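Local coordinates for protein aminofutalosine deaminase (Helicobacter pylori, PDB 7LKK) that catalyses the hydrolytic deamination of aminofutalosine in the menaquinone pathway, and probably deaminates adenosine as well, using a metal-dependent amidohydrolase active site, at residues E158-S163 with A192-Y197; H221-L226 with E257-Y262; N276-L281 with L305-A310. All blocks are in the same frame, centred on the assembly; numbering follows the deposited sequence.

Interaction 1 (E158-S163 with A192-Y197); sequences EFLGSS and AVHAPY. With MCF ((8R)-3-(5-S-methyl-5-thio-beta-D-ribofuranosyl)-3,6,7,8-tetrahydroimidazo[4,5-d][1,3]diazepin-8-ol), chain J.
Glu158, Leu160 and His194 line part of the inhibitor pocket, round the ribosyl group and N4, at the C-terminal ends of strands 152-159 and 187-193. Two backbone bonds set the parallel register: Phe159 N gives a nearly straight bond to Ala192 O (2.8 Å, 168° at the hydrogen), although the donor stands above the carbonyl plane, and His194 N donates in plane to Phe159 O over 3.3 Å. Glu158 and Ala192 point to one face of the sheet and touch CB to CB at 3.7 Å, whereas Phe159 and Val193 point to the other, where helix 201-213 packs on both. The strands are successive members of the amidohydrolase TIM barrel, joined through helix 166-180 in a beta-alpha-beta crossover. With CG anti to the backbone N (chi1 174°) and chi2 also anti, Glu158 extends to the ribose. Its OE1 accepts from the ribose hydroxyl O2S at 2.5 Å and also from Asn138, while OE2 lies 3.3 Å from His194 CD2 at the imidazole edge and takes a water that also donates to Val193 O. Carboxylate and ring planes stand 78° apart. Leu160 CD1 sits over one face of that imidazole, a CH-pi contact 3.8 Å from the centroid. His194 ND1 is hydrogen-bonded to Ser198 OG and NE2 donates a weak hydrogen bond to inhibitor N4 (3.4 Å), which together would restrain the ring's rotation.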
# COMPACT_ATOMS: atom_id res chain seq x y z
N GLU A 158 -7.60 -27.38 -7.93
CA GLU A 158 -6.62 -26.98 -8.93
C GLU A 158 -5.73 -28.16 -9.31
O GLU A 158 -5.15 -28.81 -8.44
CB GLU A 158 -5.76 -25.83 -8.42
CG GLU A 158 -4.63 -25.44 -9.34
CD GLU A 158 -3.79 -24.32 -8.77
OE1 GLU A 158 -3.06 -24.56 -7.79
OE2 GLU A 158 -3.87 -23.19 -9.30
N PHE A 159 -5.63 -28.42 -10.61
CA PHE A 159 -4.84 -29.54 -11.11
C PHE A 159 -3.43 -29.09 -11.44
O PHE A 159 -3.22 -28.05 -12.06
CB PHE A 159 -5.50 -30.15 -12.35
CG PHE A 159 -4.75 -31.31 -12.91
CD1 PHE A 159 -4.91 -32.58 -12.37
CD2 PHE A 159 -3.88 -31.15 -13.97
CE1 PHE A 159 -4.21 -33.65 -12.88
CE2 PHE A 159 -3.18 -32.22 -14.48
CZ PHE A 159 -3.34 -33.47 -13.93
N LEU A 160 -2.45 -29.89 -11.01
CA LEU A 160 -1.04 -29.71 -11.34
C LEU A 160 -0.53 -30.98 -12.01
O LEU A 160 -0.83 -32.08 -11.56
CB LEU A 160 -0.20 -29.41 -10.09
CG LEU A 160 -0.15 -28.01 -9.47
CD1 LEU A 160 0.68 -27.08 -10.35
CD2 LEU A 160 -1.52 -27.42 -9.21
N GLY A 161 0.25 -30.82 -13.08
CA GLY A 161 0.83 -31.98 -13.74
C GLY A 161 1.31 -31.75 -15.15
O GLY A 161 0.50 -31.57 -16.07
N SER A 162 2.62 -31.77 -15.36
CA SER A 162 3.22 -31.49 -16.66
C SER A 162 3.54 -32.75 -17.46
O SER A 162 4.06 -32.64 -18.57
CB SER A 162 4.49 -30.65 -16.48
OG SER A 162 5.20 -31.06 -15.32
N SER A 163 3.24 -33.93 -16.92
CA SER A 163 3.46 -35.18 -17.63
C SER A 163 2.19 -36.02 -17.54
O SER A 163 1.69 -36.26 -16.44
CB SER A 163 4.66 -35.95 -17.05
OG SER A 163 4.32 -36.57 -15.82
N ALA A 192 -9.78 -26.01 -11.50
CA ALA A 192 -8.77 -25.07 -11.95
C ALA A 192 -7.64 -25.79 -12.66
O ALA A 192 -7.23 -26.88 -12.26
CB ALA A 192 -8.21 -24.26 -10.78
N VAL A 193 -7.16 -25.18 -13.74
CA VAL A 193 -5.91 -25.55 -14.39
C VAL A 193 -4.86 -24.57 -13.92
O VAL A 193 -5.05 -23.35 -14.02
CB VAL A 193 -6.05 -25.52 -15.92
CG1 VAL A 193 -4.73 -25.88 -16.58
CG2 VAL A 193 -7.18 -26.44 -16.38
N HIS A 194 -3.75 -25.08 -13.37
CA HIS A 194 -2.81 -24.19 -12.69
C HIS A 194 -2.26 -23.12 -13.62
O HIS A 194 -2.48 -21.92 -13.41
CB HIS A 194 -1.67 -24.98 -12.06
CG HIS A 194 -0.65 -24.10 -11.40
ND1 HIS A 194 0.56 -23.80 -11.97
CD2 HIS A 194 -0.70 -23.42 -10.23
CE1 HIS A 194 1.23 -22.98 -11.17
NE2 HIS A 194 0.49 -22.74 -10.11
N ALA A 195 -1.55 -23.53 -14.66
CA ALA A 195 -0.83 -22.57 -15.50
C ALA A 195 -0.41 -23.28 -16.79
O ALA A 195 -0.39 -24.51 -16.85
CB ALA A 195 0.40 -22.01 -14.77
N PRO A 196 -0.09 -22.51 -17.83
CA PRO A 196 0.41 -23.13 -19.07
C PRO A 196 1.71 -23.89 -18.90
O PRO A 196 1.94 -24.86 -19.64
CB PRO A 196 0.58 -21.93 -20.02
CG PRO A 196 -0.36 -20.90 -19.50
CD PRO A 196 -0.36 -21.07 -18.01
N TYR A 197 2.57 -23.49 -17.97
CA TYR A 197 3.87 -24.15 -17.80
C TYR A 197 3.81 -25.38 -16.91
O TYR A 197 4.79 -26.13 -16.86
CB TYR A 197 4.90 -23.16 -17.23
CG TYR A 197 4.47 -22.50 -15.94
CD1 TYR A 197 4.53 -23.17 -14.73
CD2 TYR A 197 4.01 -21.18 -15.94
CE1 TYR A 197 4.13 -22.56 -13.55
CE2 TYR A 197 3.61 -20.57 -14.77
CZ TYR A 197 3.68 -21.26 -13.58
OH TYR A 197 3.28 -20.65 -12.41
O8 MCF J . -1.35 -17.42 -7.97
C8 MCF J . -0.26 -17.30 -7.09
C7 MCF J . 1.06 -17.05 -7.82
N6 MCF J . 1.07 -17.70 -9.10
C5 MCF J . 0.69 -19.09 -9.20
N4 MCF J . 0.27 -19.95 -8.10
C10 MCF J . 0.13 -19.75 -6.63
C9 MCF J . -0.14 -18.50 -6.12
N1 MCF J . -0.22 -18.61 -4.80
C2 MCF J . -0.04 -19.88 -4.45
N3 MCF J . 0.17 -20.58 -5.58
C1S MCF J . 0.43 -22.05 -5.59
C2S MCF J . -0.32 -22.81 -6.70
O2S MCF J . -1.59 -23.12 -6.29
O4S MCF J . 1.67 -22.27 -5.85
C4S MCF J . 1.73 -23.74 -6.51
C3S MCF J . 0.52 -24.08 -6.84
O3S MCF J . 0.01 -25.13 -5.89
C5S MCF J . 2.62 -23.70 -7.74
S5S MCF J . 3.41 -25.32 -7.97
C6S MCF J . 4.00 -25.46 -9.68
O HOH W 1 -5.41 -22.05 -11.15

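Interaction 2 (H221-L226 with E257-Y262); sequences HFLESL and EGANDY. With FE (Fe (III) ion), chain E; MCF ((8R)-3-(5-S-methyl-5-thio-beta-D-ribofuranosyl)-3,6,7,8-tetrahydroimidazo[4,5-d][1,3]diazepin-8-ol), chain J.
Strand 218-222 runs out at Phe222, and positive phi and psi at Leu223 take the chain away from it, while Gly258 takes the N-cap position of helix 259-264; the closest CA pair, Leu223 and Ala259, is 8.5 Å apart, so side chains alone bridge the gap. Phe222, its CG anti to the backbone N (chi1 -171°), runs antiparallel alongside Tyr262, bringing CD1 obliquely to 3.8 Å from Tyr262 CD2. Ala259 CB lies at the Phe222 ring edge, near its plane, 4.1 Å from CZ, and one ring face is covered by Leu223 CG. Tyr262 OH bonds to Thr220. In this amidohydrolase barrel the same strand end carries active-site groups: the CB of His221 is directed away from 257-262, and its NE2 binds the iron at 2.4 Å, beside inhibitor hydroxyl O8 at 2.0 Å from the metal, with His79 and His81 also binding and Asp328 part of the site. Inhibitor C5 lies over the centre of the His221 ring, and ND1 is held by His194 O, which may make NE2 a stronger electron-pair donor to the iron. The extended Glu224 chain puts OE1 2.7 Å from inhibitor N6, accepting its N-H at 163°.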
# COMPACT_ATOMS: atom_id res chain seq x y z
N HIS A 221 -4.20 -19.54 -13.88
CA HIS A 221 -3.19 -18.49 -13.89
C HIS A 221 -2.68 -18.32 -15.32
O HIS A 221 -2.34 -19.31 -15.98
CB HIS A 221 -2.03 -18.83 -12.95
CG HIS A 221 -2.45 -19.06 -11.53
ND1 HIS A 221 -2.66 -20.31 -11.01
CD2 HIS A 221 -2.70 -18.18 -10.53
CE1 HIS A 221 -3.02 -20.21 -9.74
NE2 HIS A 221 -3.05 -18.93 -9.42
N PHE A 222 -2.63 -17.08 -15.79
CA PHE A 222 -2.30 -16.82 -17.19
C PHE A 222 -1.30 -15.68 -17.30
O PHE A 222 -1.58 -14.57 -16.83
CB PHE A 222 -3.56 -16.50 -18.00
CG PHE A 222 -3.33 -16.45 -19.47
CD1 PHE A 222 -2.84 -17.55 -20.15
CD2 PHE A 222 -3.59 -15.29 -20.19
CE1 PHE A 222 -2.62 -17.50 -21.51
CE2 PHE A 222 -3.38 -15.24 -21.55
CZ PHE A 222 -2.89 -16.34 -22.21
N LEU A 223 -0.16 -15.96 -17.93
CA LEU A 223 0.85 -14.96 -18.30
C LEU A 223 1.15 -14.01 -17.14
O LEU A 223 1.01 -12.78 -17.23
CB LEU A 223 0.42 -14.21 -19.56
CG LEU A 223 0.25 -15.13 -20.78
CD1 LEU A 223 0.05 -14.35 -22.07
CD2 LEU A 223 1.42 -16.08 -20.92
N GLU A 224 1.58 -14.61 -16.03
CA GLU A 224 1.90 -13.90 -14.80
C GLU A 224 3.32 -13.36 -14.77
O GLU A 224 3.64 -12.53 -13.92
CB GLU A 224 1.66 -14.85 -13.62
CG GLU A 224 1.77 -14.22 -12.24
CD GLU A 224 1.52 -15.23 -11.14
OE1 GLU A 224 1.32 -16.42 -11.46
OE2 GLU A 224 1.51 -14.83 -9.96
N SER A 225 4.19 -13.80 -15.69
CA SER A 225 5.58 -13.41 -15.64
C SER A 225 6.14 -13.31 -17.05
O SER A 225 5.58 -13.86 -18.00
CB SER A 225 6.41 -14.40 -14.82
OG SER A 225 6.43 -15.68 -15.43
N LEU A 226 7.27 -12.60 -17.16
CA LEU A 226 8.02 -12.60 -18.41
C LEU A 226 8.58 -13.98 -18.71
O LEU A 226 8.66 -14.39 -19.87
CB LEU A 226 9.14 -11.56 -18.34
CG LEU A 226 10.07 -11.47 -19.56
CD1 LEU A 226 9.27 -11.25 -20.84
CD2 LEU A 226 11.10 -10.37 -19.37
N GLU A 257 2.05 -24.41 -27.83
CA GLU A 257 2.70 -23.62 -28.88
C GLU A 257 1.95 -22.31 -29.02
O GLU A 257 1.03 -22.17 -29.84
CB GLU A 257 2.74 -24.39 -30.19
CG GLU A 257 3.69 -23.79 -31.22
CD GLU A 257 5.12 -23.71 -30.71
OE1 GLU A 257 5.66 -24.75 -30.26
OE2 GLU A 257 5.71 -22.61 -30.75
N GLY A 258 2.34 -21.33 -28.21
CA GLY A 258 1.75 -20.01 -28.26
C GLY A 258 0.61 -19.84 -27.27
O GLY A 258 -0.00 -20.79 -26.80
N ALA A 259 0.34 -18.57 -26.95
CA ALA A 259 -0.72 -18.27 -25.99
C ALA A 259 -2.09 -18.70 -26.51
O ALA A 259 -2.93 -19.18 -25.73
CB ALA A 259 -0.72 -16.78 -25.66
N ASN A 260 -2.32 -18.56 -27.81
CA ASN A 260 -3.62 -18.91 -28.38
C ASN A 260 -3.93 -20.39 -28.22
O ASN A 260 -5.09 -20.77 -28.02
CB ASN A 260 -3.69 -18.50 -29.85
CG ASN A 260 -3.85 -17.01 -30.03
OD1 ASN A 260 -3.90 -16.26 -29.06
ND2 ASN A 260 -3.93 -16.57 -31.28
N ASP A 261 -2.91 -21.24 -28.30
CA ASP A 261 -3.11 -22.67 -28.09
C ASP A 261 -3.67 -22.95 -26.70
O ASP A 261 -4.54 -23.81 -26.53
CB ASP A 261 -1.79 -23.42 -28.30
CG ASP A 261 -1.96 -24.92 -28.32
OD1 ASP A 261 -3.02 -25.40 -28.79
OD2 ASP A 261 -1.04 -25.63 -27.88
N TYR A 262 -3.19 -22.21 -25.70
CA TYR A 262 -3.69 -22.38 -24.34
C TYR A 262 -5.08 -21.78 -24.19
O TYR A 262 -5.99 -22.41 -23.63
CB TYR A 262 -2.72 -21.76 -23.34
CG TYR A 262 -3.03 -22.09 -21.90
CD1 TYR A 262 -2.67 -23.31 -21.35
CD2 TYR A 262 -3.69 -21.17 -21.08
CE1 TYR A 262 -2.95 -23.62 -20.04
CE2 TYR A 262 -3.97 -21.47 -19.76
CZ TYR A 262 -3.60 -22.70 -19.24
OH TYR A 262 -3.88 -23.00 -17.93
FE FE E . -3.14 -17.87 -7.31
O8 MCF J . -1.35 -17.42 -7.97
C8 MCF J . -0.26 -17.30 -7.09
C7 MCF J . 1.06 -17.05 -7.82
N6 MCF J . 1.07 -17.70 -9.10
C5 MCF J . 0.69 -19.09 -9.20
N4 MCF J . 0.27 -19.95 -8.10
C10 MCF J . 0.13 -19.75 -6.63
C9 MCF J . -0.14 -18.50 -6.12
N1 MCF J . -0.22 -18.61 -4.80
C2 MCF J . -0.04 -19.88 -4.45
N3 MCF J . 0.17 -20.58 -5.58
C1S MCF J . 0.43 -22.05 -5.59
C2S MCF J . -0.32 -22.81 -6.70
O2S MCF J . -1.59 -23.12 -6.29
O4S MCF J . 1.67 -22.27 -5.85
C4S MCF J . 1.73 -23.74 -6.51
C3S MCF J . 0.52 -24.08 -6.84
O3S MCF J . 0.01 -25.13 -5.89
C5S MCF J . 2.62 -23.70 -7.74
S5S MCF J . 3.41 -25.32 -7.97
C6S MCF J . 4.00 -25.46 -9.68

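Interaction 3 (N276-L281 with L305-A310); sequences NQFASL and LLSGKA. With EDO (1,2-ethanediol), chain I.
Gln277 NE2 is gripped twice: it donates to Lys309 O over 3.2 Å at 163°, and to a water at 3.2 Å that also accepts from Ser307 N. The first bond runs nearly along the C=O axis, and the oxygen lies only 2° out of the Gln277 amide plane, so the carboxamide is well oriented for it; the chain is bent at chi2 (94°), with CG 3.4 Å from the same Lys309 O. Beside it, Phe278 meets the aliphatic part of Lys309. The methylene CD lies over one ring face, offset toward the rim, in a CH-pi contact 3.6 Å from the centroid, while NZ, 5.9 Å from that centroid, adds at most a weak cation-pi attraction and makes a weak hydrogen bond to Ala310 O. Ser307 OG is at the ring edge, in plane, 3.6 Å from Phe278 CE2. That hydroxyl oxygen also accepts from Lys309 N, closing an ST turn. Neighbouring Leu306 touches the inhibitor, so the packing borders the pocket wall. A type I turn from Asn276 to Ala279, following strand 269-275, thus packs against the ST turn at Ser307, among the active-site loops of an amidohydrolase barrel.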
# COMPACT_ATOMS: atom_id res chain seq x y z
N ASN A 276 -2.40 -12.02 -15.68
CA ASN A 276 -2.48 -11.60 -17.08
C ASN A 276 -1.63 -10.39 -17.45
O ASN A 276 -1.82 -9.84 -18.54
CB ASN A 276 -3.93 -11.30 -17.52
CG ASN A 276 -4.93 -12.31 -17.00
OD1 ASN A 276 -5.04 -13.42 -17.53
ND2 ASN A 276 -5.68 -11.93 -15.97
N GLN A 277 -0.70 -9.95 -16.59
CA GLN A 277 0.00 -8.70 -16.87
C GLN A 277 0.86 -8.77 -18.13
O GLN A 277 1.16 -7.72 -18.72
CB GLN A 277 0.89 -8.28 -15.70
CG GLN A 277 0.28 -8.45 -14.33
CD GLN A 277 0.66 -9.77 -13.72
OE1 GLN A 277 0.07 -10.81 -14.03
NE2 GLN A 277 1.67 -9.75 -12.86
N PHE A 278 1.28 -9.96 -18.54
CA PHE A 278 2.10 -10.13 -19.73
C PHE A 278 1.31 -10.63 -20.93
O PHE A 278 1.91 -11.07 -21.92
CB PHE A 278 3.28 -11.05 -19.43
CG PHE A 278 4.28 -10.45 -18.48
CD1 PHE A 278 5.39 -9.77 -18.95
CD2 PHE A 278 4.09 -10.53 -17.11
CE1 PHE A 278 6.30 -9.20 -18.08
CE2 PHE A 278 4.99 -9.97 -16.23
CZ PHE A 278 6.10 -9.30 -16.72
N ALA A 279 -0.02 -10.58 -20.86
CA ALA A 279 -0.85 -10.86 -22.01
C ALA A 279 -0.92 -9.62 -22.90
O ALA A 279 -1.26 -8.53 -22.43
CB ALA A 279 -2.25 -11.28 -21.58
N SER A 280 -0.59 -9.79 -24.18
CA SER A 280 -0.70 -8.70 -25.12
C SER A 280 -2.17 -8.35 -25.36
O SER A 280 -3.09 -9.05 -24.91
CB SER A 280 -0.03 -9.07 -26.45
OG SER A 280 -0.77 -10.07 -27.12
N LEU A 281 -2.39 -7.25 -26.08
CA LEU A 281 -3.76 -6.86 -26.42
C LEU A 281 -4.44 -7.93 -27.27
O LEU A 281 -5.62 -8.24 -27.08
CB LEU A 281 -3.76 -5.52 -27.14
CG LEU A 281 -5.14 -4.96 -27.53
CD1 LEU A 281 -6.03 -4.83 -26.30
CD2 LEU A 281 -5.00 -3.62 -28.24
N LEU A 305 5.16 -8.41 -5.90
CA LEU A 305 6.16 -9.22 -5.22
C LEU A 305 6.82 -10.23 -6.14
O LEU A 305 7.97 -10.63 -5.90
CB LEU A 305 5.53 -9.95 -4.03
CG LEU A 305 5.01 -9.10 -2.87
CD1 LEU A 305 4.53 -10.01 -1.74
CD2 LEU A 305 6.08 -8.14 -2.37
N LEU A 306 6.13 -10.67 -7.19
CA LEU A 306 6.66 -11.71 -8.06
C LEU A 306 7.31 -11.10 -9.29
O LEU A 306 8.49 -10.72 -9.24
CB LEU A 306 5.55 -12.69 -8.46
CG LEU A 306 5.37 -13.93 -7.58
CD1 LEU A 306 5.31 -13.56 -6.10
CD2 LEU A 306 4.13 -14.72 -7.99
N SER A 307 6.56 -10.97 -10.38
CA SER A 307 7.13 -10.41 -11.60
C SER A 307 7.52 -8.95 -11.43
O SER A 307 8.44 -8.47 -12.10
CB SER A 307 6.14 -10.55 -12.76
OG SER A 307 5.15 -9.54 -12.69
N GLY A 308 6.83 -8.22 -10.55
CA GLY A 308 7.07 -6.81 -10.39
C GLY A 308 6.36 -5.91 -11.38
O GLY A 308 6.59 -4.70 -11.37
N LYS A 309 5.53 -6.47 -12.26
CA LYS A 309 4.80 -5.70 -13.26
C LYS A 309 3.31 -5.72 -12.94
O LYS A 309 2.75 -6.78 -12.65
CB LYS A 309 5.04 -6.25 -14.67
CG LYS A 309 4.08 -5.70 -15.72
CD LYS A 309 4.18 -6.46 -17.03
CE LYS A 309 3.63 -5.64 -18.19
NZ LYS A 309 2.98 -4.38 -17.75
N ALA A 310 2.69 -4.55 -12.98
CA ALA A 310 1.26 -4.42 -12.73
C ALA A 310 0.46 -4.67 -14.00
O ALA A 310 0.94 -4.46 -15.12
CB ALA A 310 0.93 -3.03 -12.17
C1 EDO I . 10.30 -5.73 -13.27
O1 EDO I . 10.55 -6.03 -11.89
C2 EDO I . 11.32 -4.72 -13.78
O2 EDO I . 12.59 -5.35 -13.98
O HOH W 2 3.61 -11.70 -11.17

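The three contacts follow one another along the chain, all within the amidohydrolase range. Interactions 1 and 2 have centres 12 Å apart; interaction 1 uses strand 187-193 and interaction 2 its parallel neighbour 218-222, and they touch where Pro196 CD packs 3.3 Å from His221 O. Interaction 3 lies 11 Å from interaction 2, centre to centre, joined through Leu223 O and Phe278 N at 3.1 Å, probably a hydrogen bond, and by Glu224 packing on Leu306. Interactions 1 and 3 are about 19 Å apart between centres and do not touch. Interaction 2 therefore links the ribosyl side of the pocket to the loops after strand 269-275 and helix 300-305.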